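Local coordinates for protein PAN2-PAN3 deadenylation complex catalytic subunit pan2 (Neurospora crassa, PDB 4CZX) that probably serves as the catalytic subunit of a deadenylase that shortens the poly(A) tails of messenger RNA, and is represented here by its N-terminal WD40 domain, at residues 132-137 against 153-158; 10-15 against 55-60; 197-202 against 249-254. All coordinates share one frame; numbering follows the deposited sequence. Where two conformers were deposited one is given.

Contact 1 of 3, residues 132-137 against 153-158; sequences WQNKML and QDQYSF
Trp132 and Ser157 make the hydrogen bond that ties two neighbouring blades of the propeller together here: indole NE1 donates to Ser157 OG over 2.9 Å, with an N-H...O angle of 155° and the hydroxyl lying close to the ring plane. The adjoining ring edge passes the carbonyl of Tyr156, with CD1 3.4 Å from Tyr156 O; that oxygen is buried and has no hydrogen-bond partner in the model. Arg115 adds a cation-pi contact to the indole. An alanine in place of Trp132 would probably leave Ser157 OG without its donor, strip Arg115 of its aromatic partner and open a gap beside Tyr156 O.

Van der Waals contact is carried by Gln155, extended beyond CG, whose amide lies against the 132-133 backbone. Its OE1 sits 3.4 Å from Trp132 CA, and its CD is 3.4 Å from Gln133 N. A weak hydrogen bond from Asn170 also reaches OE1.

The sulfur-aromatic contact lies deeper. In the conformer described, Met136 SD approaches the edge of the Tyr156 ring, 3.8 Å from CE2, while the phenol OH is bonded by Asn175.

Within 132-137, Gln133 NE2 donates to Lys135 O at 3.0 Å, its carboxamide being shared with Ser110, Gln112 and Asp113. The chemistry thus grades from polar to apolar: one directed bond between Trp132 and Ser157, both partly exposed, then flat amide packing, then sulfur against an aromatic edge, joining predicted WD repeats 3 and 4.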
loop_
_atom_site.group_PDB
_atom_site.type_symbol
_atom_site.label_atom_id
_atom_site.label_comp_id
_atom_site.label_asym_id
_atom_site.label_seq_id
_atom_site.Cartn_x
_atom_site.Cartn_y
_atom_site.Cartn_z
ATOM N N TRP A 132 -32.352 11.731 11.455
ATOM C CA TRP A 132 -33.501 11.061 10.864
ATOM C C TRP A 132 -33.580 9.654 11.456
ATOM O O TRP A 132 -33.307 8.660 10.794
ATOM C CB TRP A 132 -33.395 11.049 9.336
ATOM C CG TRP A 132 -33.531 12.429 8.715
ATOM C CD1 TRP A 132 -33.430 13.638 9.354
ATOM C CD2 TRP A 132 -33.808 12.730 7.342
ATOM N NE1 TRP A 132 -33.611 14.668 8.459
ATOM C CE2 TRP A 132 -33.841 14.137 7.218
ATOM C CE3 TRP A 132 -34.016 11.943 6.198
ATOM C CZ2 TRP A 132 -34.086 14.773 6.000
ATOM C CZ3 TRP A 132 -34.249 12.574 4.994
ATOM C CH2 TRP A 132 -34.285 13.976 4.902
ATOM N N GLN A 133 -33.951 9.610 12.729
ATOM C CA GLN A 133 -33.982 8.399 13.534
ATOM C C GLN A 133 -34.779 8.746 14.779
ATOM O O GLN A 133 -35.002 9.928 15.059
ATOM C CB GLN A 133 -32.569 7.933 13.900
ATOM C CG GLN A 133 -31.764 8.993 14.640
ATOM C CD GLN A 133 -30.414 8.478 15.117
ATOM O OE1 GLN A 133 -29.643 7.919 14.337
ATOM N NE2 GLN A 133 -30.130 8.649 16.408
ATOM N N ASN A 134 -35.192 7.749 15.549
ATOM C CA ASN A 134 -36.097 8.040 16.653
ATOM C C ASN A 134 -35.422 8.012 18.022
ATOM O O ASN A 134 -36.079 7.894 19.054
ATOM C CB ASN A 134 -37.285 7.083 16.599
ATOM C CG ASN A 134 -38.135 7.300 15.359
ATOM O OD1 ASN A 134 -38.195 6.446 14.477
ATOM N ND2 ASN A 134 -38.790 8.459 15.284
ATOM N N LYS A 135 -34.099 8.156 18.012
ATOM C CA LYS A 135 -33.338 8.348 19.234
ATOM C C LYS A 135 -32.556 9.650 19.163
ATOM O O LYS A 135 -32.154 10.076 18.080
ATOM C CB LYS A 135 -32.362 7.196 19.480
ATOM C CG LYS A 135 -32.926 6.029 20.270
ATOM C CD LYS A 135 -33.461 4.950 19.356
ATOM C CE LYS A 135 -33.451 3.587 20.045
ATOM N NZ LYS A 135 -32.075 3.013 20.149
ATOM N N MET A 136 -32.370 10.285 20.319
ATOM C CA MET A 136 -31.428 11.395 20.451
ATOM C C MET A 136 -30.400 11.038 21.512
ATOM O O MET A 136 -30.670 10.226 22.395
ATOM C CB MET A 136 -32.140 12.698 20.830
ATOM C CG MET A 136 -33.282 13.088 19.902
ATOM S SD MET A 136 -33.902 14.745 20.268
ATOM C CE MET A 136 -34.590 14.498 21.909
ATOM N N LEU A 137 -29.216 11.638 21.426
ATOM C CA LEU A 137 -28.180 11.380 22.416
ATOM C C LEU A 137 -27.653 12.675 22.998
ATOM O O LEU A 137 -27.489 13.667 22.288
ATOM C CB LEU A 137 -27.019 10.582 21.812
ATOM C CG LEU A 137 -27.360 9.205 21.247
ATOM C CD1 LEU A 137 -27.515 9.278 19.735
ATOM C CD2 LEU A 137 -26.294 8.197 21.649
ATOM N N GLN A 153 -40.188 11.342 18.813
ATOM C CA GLN A 153 -41.178 10.997 17.806
ATOM C C GLN A 153 -40.892 11.749 16.518
ATOM O O GLN A 153 -41.120 11.240 15.420
ATOM C CB GLN A 153 -42.581 11.308 18.311
ATOM C CG GLN A 153 -43.038 10.380 19.415
ATOM C CD GLN A 153 -44.542 10.182 19.420
ATOM O OE1 GLN A 153 -45.308 11.128 19.625
ATOM N NE2 GLN A 153 -44.974 8.948 19.180
ATOM N N ASP A 154 -40.375 12.964 16.666
ATOM C CA ASP A 154 -40.024 13.791 15.521
ATOM C C ASP A 154 -38.552 13.618 15.158
ATOM O O ASP A 154 -37.690 13.552 16.032
ATOM C CB ASP A 154 -40.338 15.266 15.809
ATOM C CG ASP A 154 -41.833 15.528 15.956
ATOM O OD1 ASP A 154 -42.615 15.047 15.111
ATOM O OD2 ASP A 154 -42.229 16.215 16.921
ATOM N N GLN A 155 -38.275 13.544 13.861
ATOM C CA GLN A 155 -36.908 13.427 13.374
ATOM C C GLN A 155 -36.424 14.800 12.930
ATOM O O GLN A 155 -37.202 15.591 12.397
ATOM C CB GLN A 155 -36.830 12.403 12.241
ATOM C CG GLN A 155 -37.283 11.017 12.676
ATOM C CD GLN A 155 -37.129 9.987 11.585
ATOM O OE1 GLN A 155 -36.768 10.318 10.456
ATOM N NE2 GLN A 155 -37.397 8.723 11.915
ATOM N N TYR A 156 -35.149 15.095 13.182
ATOM C CA TYR A 156 -34.660 16.457 13.042
ATOM C C TYR A 156 -33.598 16.645 11.963
ATOM O O TYR A 156 -32.709 15.809 11.808
ATOM C CB TYR A 156 -34.107 16.938 14.397
ATOM C CG TYR A 156 -35.177 17.051 15.461
ATOM C CD1 TYR A 156 -36.228 17.946 15.315
ATOM C CD2 TYR A 156 -35.142 16.266 16.603
ATOM C CE1 TYR A 156 -37.220 18.062 16.282
ATOM C CE2 TYR A 156 -36.122 16.380 17.582
ATOM C CZ TYR A 156 -37.162 17.285 17.410
ATOM O OH TYR A 156 -38.148 17.406 18.358
ATOM N N SER A 157 -33.674 17.775 11.257
ATOM C CA SER A 157 -32.633 18.165 10.304
ATOM C C SER A 157 -31.693 19.261 10.815
ATOM O O SER A 157 -30.579 19.394 10.310
ATOM C CB SER A 157 -33.265 18.632 8.990
ATOM O OG SER A 157 -34.028 17.587 8.403
ATOM N N PHE A 158 -32.170 20.060 11.771
ATOM C CA PHE A 158 -31.396 21.149 12.384
ATOM C C PHE A 158 -31.697 21.242 13.867
ATOM O O PHE A 158 -32.836 21.004 14.296
ATOM C CB PHE A 158 -31.714 22.527 11.777
ATOM C CG PHE A 158 -31.364 22.666 10.332
ATOM C CD1 PHE A 158 -32.292 22.352 9.356
ATOM C CD2 PHE A 158 -30.130 23.155 9.945
ATOM C CE1 PHE A 158 -31.980 22.483 8.014
ATOM C CE2 PHE A 158 -29.819 23.291 8.604
ATOM C CZ PHE A 158 -30.747 22.964 7.640
#

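Contact 2 of 3, residues 10-15 against 55-60; sequences TQLGCV and IGRELK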
loop_
_atom_site.group_PDB
_atom_site.type_symbol
_atom_site.label_atom_id
_atom_site.label_comp_id
_atom_site.label_asym_id
_atom_site.label_seq_id
_atom_site.Cartn_x
_atom_site.Cartn_y
_atom_site.Cartn_z
ATOM N N THR A 10 -17.419 43.470 -1.471
ATOM C CA THR A 10 -16.625 42.909 -2.553
ATOM C C THR A 10 -16.228 41.472 -2.226
ATOM O O THR A 10 -16.322 41.041 -1.071
ATOM C CB THR A 10 -15.367 43.765 -2.834
ATOM O OG1 THR A 10 -14.786 43.374 -4.084
ATOM C CG2 THR A 10 -14.342 43.612 -1.720
ATOM N N GLN A 11 -15.825 40.719 -3.247
ATOM C CA GLN A 11 -15.353 39.357 -3.040
ATOM C C GLN A 11 -13.935 39.387 -2.495
ATOM O O GLN A 11 -13.028 39.917 -3.134
ATOM C CB GLN A 11 -15.410 38.545 -4.334
ATOM C CG GLN A 11 -14.951 37.116 -4.155
ATOM C CD GLN A 11 -15.156 36.272 -5.401
ATOM O OE1 GLN A 11 -14.269 35.523 -5.809
ATOM N NE2 GLN A 11 -16.332 36.387 -6.004
ATOM N N LEU A 12 -13.753 38.809 -1.313
ATOM C CA LEU A 12 -12.498 38.925 -0.583
ATOM C C LEU A 12 -11.594 37.707 -0.767
ATOM O O LEU A 12 -10.367 37.808 -0.667
ATOM C CB LEU A 12 -12.786 39.144 0.904
ATOM C CG LEU A 12 -13.542 40.439 1.214
ATOM C CD1 LEU A 12 -14.024 40.442 2.648
ATOM C CD2 LEU A 12 -12.654 41.647 0.935
ATOM N N GLY A 13 -12.204 36.559 -1.036
ATOM C CA GLY A 13 -11.452 35.331 -1.202
ATOM C C GLY A 13 -12.306 34.217 -1.766
ATOM O O GLY A 13 -13.530 34.285 -1.758
ATOM N N CYS A 14 -11.645 33.177 -2.253
ATOM C CA CYS A 14 -12.335 32.035 -2.830
ATOM C C CYS A 14 -11.444 30.809 -2.769
ATOM O O CYS A 14 -10.219 30.920 -2.859
ATOM C CB CYS A 14 -12.745 32.327 -4.277
ATOM S SG CYS A 14 -13.474 30.916 -5.147
ATOM N N VAL A 15 -12.057 29.645 -2.613
ATOM C CA VAL A 15 -11.306 28.408 -2.643
ATOM C C VAL A 15 -12.188 27.310 -3.221
ATOM O O VAL A 15 -13.406 27.319 -3.052
ATOM C CB VAL A 15 -10.774 28.010 -1.234
ATOM C CG1 VAL A 15 -11.914 27.591 -0.315
ATOM C CG2 VAL A 15 -9.732 26.879 -1.350
ATOM N N ILE A 55 -7.930 30.273 6.653
ATOM C CA ILE A 55 -7.687 31.464 7.475
ATOM C C ILE A 55 -7.986 32.768 6.770
ATOM O O ILE A 55 -7.524 33.002 5.651
ATOM C CB ILE A 55 -6.204 31.563 7.937
ATOM C CG1 ILE A 55 -5.721 30.254 8.555
ATOM C CG2 ILE A 55 -6.008 32.738 8.896
ATOM C CD1 ILE A 55 -4.203 30.152 8.615
ATOM N N GLY A 56 -8.742 33.629 7.441
ATOM C CA GLY A 56 -8.895 34.999 6.997
ATOM C C GLY A 56 -9.753 35.136 5.765
ATOM O O GLY A 56 -10.276 34.152 5.244
ATOM N N ARG A 57 -9.894 36.368 5.294
ATOM C CA ARG A 57 -10.765 36.663 4.171
ATOM C C ARG A 57 -10.238 36.081 2.864
ATOM O O ARG A 57 -10.998 35.886 1.922
ATOM C CB ARG A 57 -10.957 38.175 4.033
ATOM C CG ARG A 57 -9.685 38.953 3.749
ATOM C CD ARG A 57 -10.009 40.427 3.519
ATOM N NE ARG A 57 -8.817 41.228 3.253
ATOM C CZ ARG A 57 -8.223 41.324 2.066
ATOM N NH1 ARG A 57 -8.704 40.657 1.020
ATOM N NH2 ARG A 57 -7.142 42.084 1.926
ATOM N N GLU A 58 -8.943 35.794 2.807
ATOM C CA GLU A 58 -8.356 35.259 1.583
ATOM C C GLU A 58 -8.379 33.728 1.566
ATOM O O GLU A 58 -7.944 33.100 0.597
ATOM C CB GLU A 58 -6.932 35.783 1.414
ATOM C CG GLU A 58 -6.822 37.289 1.618
ATOM C CD GLU A 58 -5.446 37.825 1.286
ATOM O OE1 GLU A 58 -4.634 37.054 0.730
ATOM O OE2 GLU A 58 -5.174 39.014 1.580
ATOM N N LEU A 59 -8.897 33.143 2.643
ATOM C CA LEU A 59 -9.071 31.692 2.747
ATOM C C LEU A 59 -7.770 30.913 2.519
ATOM O O LEU A 59 -7.722 29.955 1.747
ATOM C CB LEU A 59 -10.151 31.225 1.770
ATOM C CG LEU A 59 -11.542 31.803 2.055
ATOM C CD1 LEU A 59 -12.567 31.387 0.986
ATOM C CD2 LEU A 59 -12.013 31.381 3.433
ATOM N N LYS A 60 -6.719 31.344 3.205
ATOM C CA LYS A 60 -5.445 30.640 3.205
ATOM C C LYS A 60 -5.631 29.284 3.887
ATOM O O LYS A 60 -6.199 29.202 4.972
ATOM C CB LYS A 60 -4.381 31.498 3.907
ATOM C CG LYS A 60 -3.069 30.810 4.237
ATOM C CD LYS A 60 -2.157 31.760 5.018
ATOM C CE LYS A 60 -0.950 31.033 5.603
ATOM N NZ LYS A 60 -0.263 31.850 6.656
HETATM O O HOH W 1 -8.526 33.623 -1.984
#
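Glu58 O and Cys14 N are joined through one water, which donates to the carbonyl at 2.7 Å and accepts the amide N-H at 3.2 Å. This bridge stands in for a direct hydrogen bond, of which the two segments have none. Beside it the backbones press together at Gly13, whose CA lies 3.2 Å from Arg57 O in a CA-H...O contact. A side chain at Gly13 would run straight into that carbonyl. Leu12 and Gly13 both face Val313 as a classic beta bulge, which falls at the residues that meet the turn.

The turn itself, type I from Gly56 to Leu59, is followed by a G1 bulge in which Leu59 adopts a left-handed backbone conformation. Leu59 CD1 then rests 3.8 Å from Cys14 N and 4.1 Å from Val15 CG1, and its side chain also touches Val313, Leu42 and Phe54.

At the outer end, Leu12 and Arg57 cross at about a right angle. Leu12 CB is 3.8 Å from Arg57 CB, and Leu12 CD2 meets the aliphatic Arg57 CD at 3.9 Å; Ile320 touches both side chains. Glu58 OE2 lies over one guanidinium face, a long ion pair of charges alone. Where the propeller ring closes, the first blade's turn therefore abuts strand 10-16, which completes the last blade from the N-terminal end of the chain, by shape, hydrocarbon contact and a single water, with little directional bonding.

Contact 3 of 3, residues 197-202 against 249-254; sequences DLDTSN and VRMHPR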
loop_
_atom_site.group_PDB
_atom_site.type_symbol
_atom_site.label_atom_id
_atom_site.label_comp_id
_atom_site.label_asym_id
_atom_site.label_seq_id
_atom_site.Cartn_x
_atom_site.Cartn_y
_atom_site.Cartn_z
ATOM N N ASP A 197 -32.986 25.634 5.917
ATOM C CA ASP A 197 -32.089 26.379 6.794
ATOM C C ASP A 197 -32.838 26.906 8.010
ATOM O O ASP A 197 -34.021 27.255 7.933
ATOM C CB ASP A 197 -31.438 27.549 6.042
ATOM C CG ASP A 197 -30.101 27.988 6.672
ATOM O OD1 ASP A 197 -29.733 27.451 7.736
ATOM O OD2 ASP A 197 -29.413 28.855 6.087
ATOM N N LEU A 198 -32.132 26.983 9.133
ATOM C CA LEU A 198 -32.672 27.545 10.361
ATOM C C LEU A 198 -31.570 28.323 11.072
ATOM O O LEU A 198 -30.441 27.849 11.172
ATOM C CB LEU A 198 -33.230 26.439 11.278
ATOM C CG LEU A 198 -33.810 26.927 12.626
ATOM C CD1 LEU A 198 -34.967 26.053 13.104
ATOM C CD2 LEU A 198 -32.753 27.023 13.732
ATOM N N ASP A 199 -31.900 29.514 11.556
ATOM C CA ASP A 199 -31.019 30.217 12.486
ATOM C C ASP A 199 -31.871 30.798 13.593
ATOM O O ASP A 199 -33.091 30.921 13.452
ATOM C CB ASP A 199 -30.205 31.316 11.788
ATOM C CG ASP A 199 -28.964 31.717 12.595
ATOM O OD1 ASP A 199 -28.608 30.962 13.523
ATOM O OD2 ASP A 199 -28.362 32.768 12.303
ATOM N N THR A 200 -31.236 31.157 14.704
ATOM C CA THR A 200 -31.974 31.714 15.815
ATOM C C THR A 200 -31.064 32.582 16.674
ATOM O O THR A 200 -29.877 32.300 16.803
ATOM C CB THR A 200 -32.635 30.589 16.673
ATOM O OG1 THR A 200 -33.232 31.160 17.841
ATOM C CG2 THR A 200 -31.611 29.536 17.102
ATOM N N SER A 201 -31.642 33.658 17.201
ATOM C CA SER A 201 -31.037 34.499 18.226
ATOM C C SER A 201 -31.862 34.291 19.483
ATOM O O SER A 201 -32.819 33.517 19.462
ATOM C CB SER A 201 -31.042 35.965 17.806
ATOM O OG SER A 201 -32.372 36.453 17.673
ATOM N N ASN A 202 -31.534 34.980 20.572
ATOM C CA ASN A 202 -32.316 34.803 21.787
ATOM C C ASN A 202 -33.756 35.289 21.588
ATOM O O ASN A 202 -34.650 34.880 22.324
ATOM C CB ASN A 202 -31.665 35.524 22.994
ATOM C CG ASN A 202 -30.374 34.848 23.456
ATOM O OD1 ASN A 202 -30.182 33.640 23.270
ATOM N ND2 ASN A 202 -29.479 35.629 24.056
ATOM N N VAL A 249 -30.561 31.651 5.497
ATOM C CA VAL A 249 -30.748 32.793 6.366
ATOM C C VAL A 249 -29.844 32.690 7.593
ATOM O O VAL A 249 -29.613 31.605 8.141
ATOM C CB VAL A 249 -32.229 32.936 6.808
ATOM C CG1 VAL A 249 -32.644 31.771 7.710
ATOM C CG2 VAL A 249 -32.481 34.283 7.475
ATOM N N ARG A 250 -29.306 33.836 7.986
ATOM C CA ARG A 250 -28.567 33.957 9.234
ATOM C C ARG A 250 -28.988 35.236 9.924
ATOM O O ARG A 250 -29.165 36.263 9.270
ATOM C CB ARG A 250 -27.055 33.981 8.998
ATOM C CG ARG A 250 -26.451 32.652 8.573
ATOM C CD ARG A 250 -26.487 31.644 9.710
ATOM N NE ARG A 250 -25.839 30.376 9.356
ATOM C CZ ARG A 250 -26.489 29.282 8.977
ATOM N NH1 ARG A 250 -27.816 29.284 8.852
ATOM N NH2 ARG A 250 -25.807 28.184 8.701
ATOM N N MET A 251 -29.133 35.172 11.245
ATOM C CA MET A 251 -29.315 36.382 12.043
ATOM C C MET A 251 -28.001 37.141 12.070
ATOM O O MET A 251 -26.930 36.536 12.188
ATOM C CB MET A 251 -29.754 36.054 13.469
ATOM C CG MET A 251 -31.137 35.436 13.558
ATOM S SD MET A 251 -32.426 36.528 12.926
ATOM C CE MET A 251 -32.334 37.937 14.042
ATOM N N HIS A 252 -28.083 38.459 11.938
ATOM C CA HIS A 252 -26.913 39.313 12.031
ATOM C C HIS A 252 -26.492 39.386 13.497
ATOM O O HIS A 252 -27.308 39.723 14.353
ATOM C CB HIS A 252 -27.218 40.702 11.471
ATOM C CG HIS A 252 -26.001 41.476 11.081
ATOM N ND1 HIS A 252 -25.102 41.966 12.005
ATOM C CD2 HIS A 252 -25.533 41.848 9.866
ATOM C CE1 HIS A 252 -24.128 42.599 11.375
ATOM N NE2 HIS A 252 -24.368 42.544 10.075
ATOM N N PRO A 253 -25.225 39.052 13.790
ATOM C CA PRO A 253 -24.748 38.965 15.178
ATOM C C PRO A 253 -24.626 40.322 15.870
ATOM O O PRO A 253 -24.553 40.367 17.105
ATOM C CB PRO A 253 -23.371 38.299 15.034
ATOM C CG PRO A 253 -22.924 38.671 13.675
ATOM C CD PRO A 253 -24.170 38.705 12.822
ATOM N N ARG A 254 -24.612 41.413 15.108
ATOM C CA ARG A 254 -24.480 42.733 15.725
ATOM C C ARG A 254 -25.753 43.554 15.590
ATOM O O ARG A 254 -26.177 44.199 16.545
ATOM C CB ARG A 254 -23.286 43.483 15.138
ATOM C CG ARG A 254 -21.970 43.066 15.785
ATOM C CD ARG A 254 -20.768 43.780 15.195
ATOM N NE ARG A 254 -19.525 43.295 15.791
ATOM C CZ ARG A 254 -18.310 43.577 15.327
ATOM N NH1 ARG A 254 -18.169 44.341 14.250
ATOM N NH2 ARG A 254 -17.236 43.092 15.938
HETATM O O HOH W 2 -27.335 25.730 7.950
#
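Asp197 and Arg250 form the salt bridge of this contact: NH1 donates to OD1 over 2.9 Å on the syn side of the carboxylate, and OD1 lies near the guanidinium plane. The two planes are turned 71° from each other. A water reinforces the pair, donating to Asp197 OD1 and accepting from Arg250 NH2, each bond 3.0 Å long. The second carboxylate oxygen, OD2, takes Val249 N at 3.1 Å from above the carboxylate plane, and a weak bond from His248 as well.

Two residues on, Asp199 likewise takes a backbone N-H. Its OD2 accepts Met251 N at 2.7 Å on the anti side, while OD1 forms a salt bridge with Lys160. Both aspartates hold CG anti to the backbone N (chi1 -156° and -160°), which puts each carboxylate carbon on the side of strand 249-251. Arg250 is fixed from its own side too: NH1 also donates to Val249 O, and NE pairs with Asp294 of the blade beyond.

Packing fills in around these bonds. Arg250 CD lies 3.4 Å from Asp199 OD2. Met251, bent at both chi2 and chi3, brings its CE 3.9 Å from Ser201 OG, and its side chain reaches Val206. Val249 packs on Val206 and Cys208 of strand 204-210, the neighbour of 194-200 in its sheet.

The strand segments 197-200 and 249-251 run nearly parallel, with axes 6.0 Å apart, yet the bonds joining them are made by side chains of one to the other's backbone and guanidinium. These are the innermost strands of two adjacent blades. With their carboxylates buried, the aspartates are probably stabilised as anions by the surrounding N-H donors and the Arg250 and Lys160 charges, so that hydrogen bonds and, probably, opposite charges join the blades near the central channel.

The three contacts show one principle, how successive blades of a seven-bladed propeller are joined, at different seams and depths. Contact 2 closes the ring between last and first blades, its centre about 19 Å from that of the chain; the centre of contact 1 lies about 17 Å from the same point, and that of contact 3 about 10 Å. Contacts 1 and 2 sit on opposite sides of it, their own centres about 35 Å apart, while the centre of contact 3 is about 22 Å from each. Contacts 1 and 3 meet across the seam that lies between theirs: Phe158 CZ packs 3.8 Å from Asp197 CA. The bound metals of the nuclease belong to its exonuclease domain, which this WD40 domain does not include.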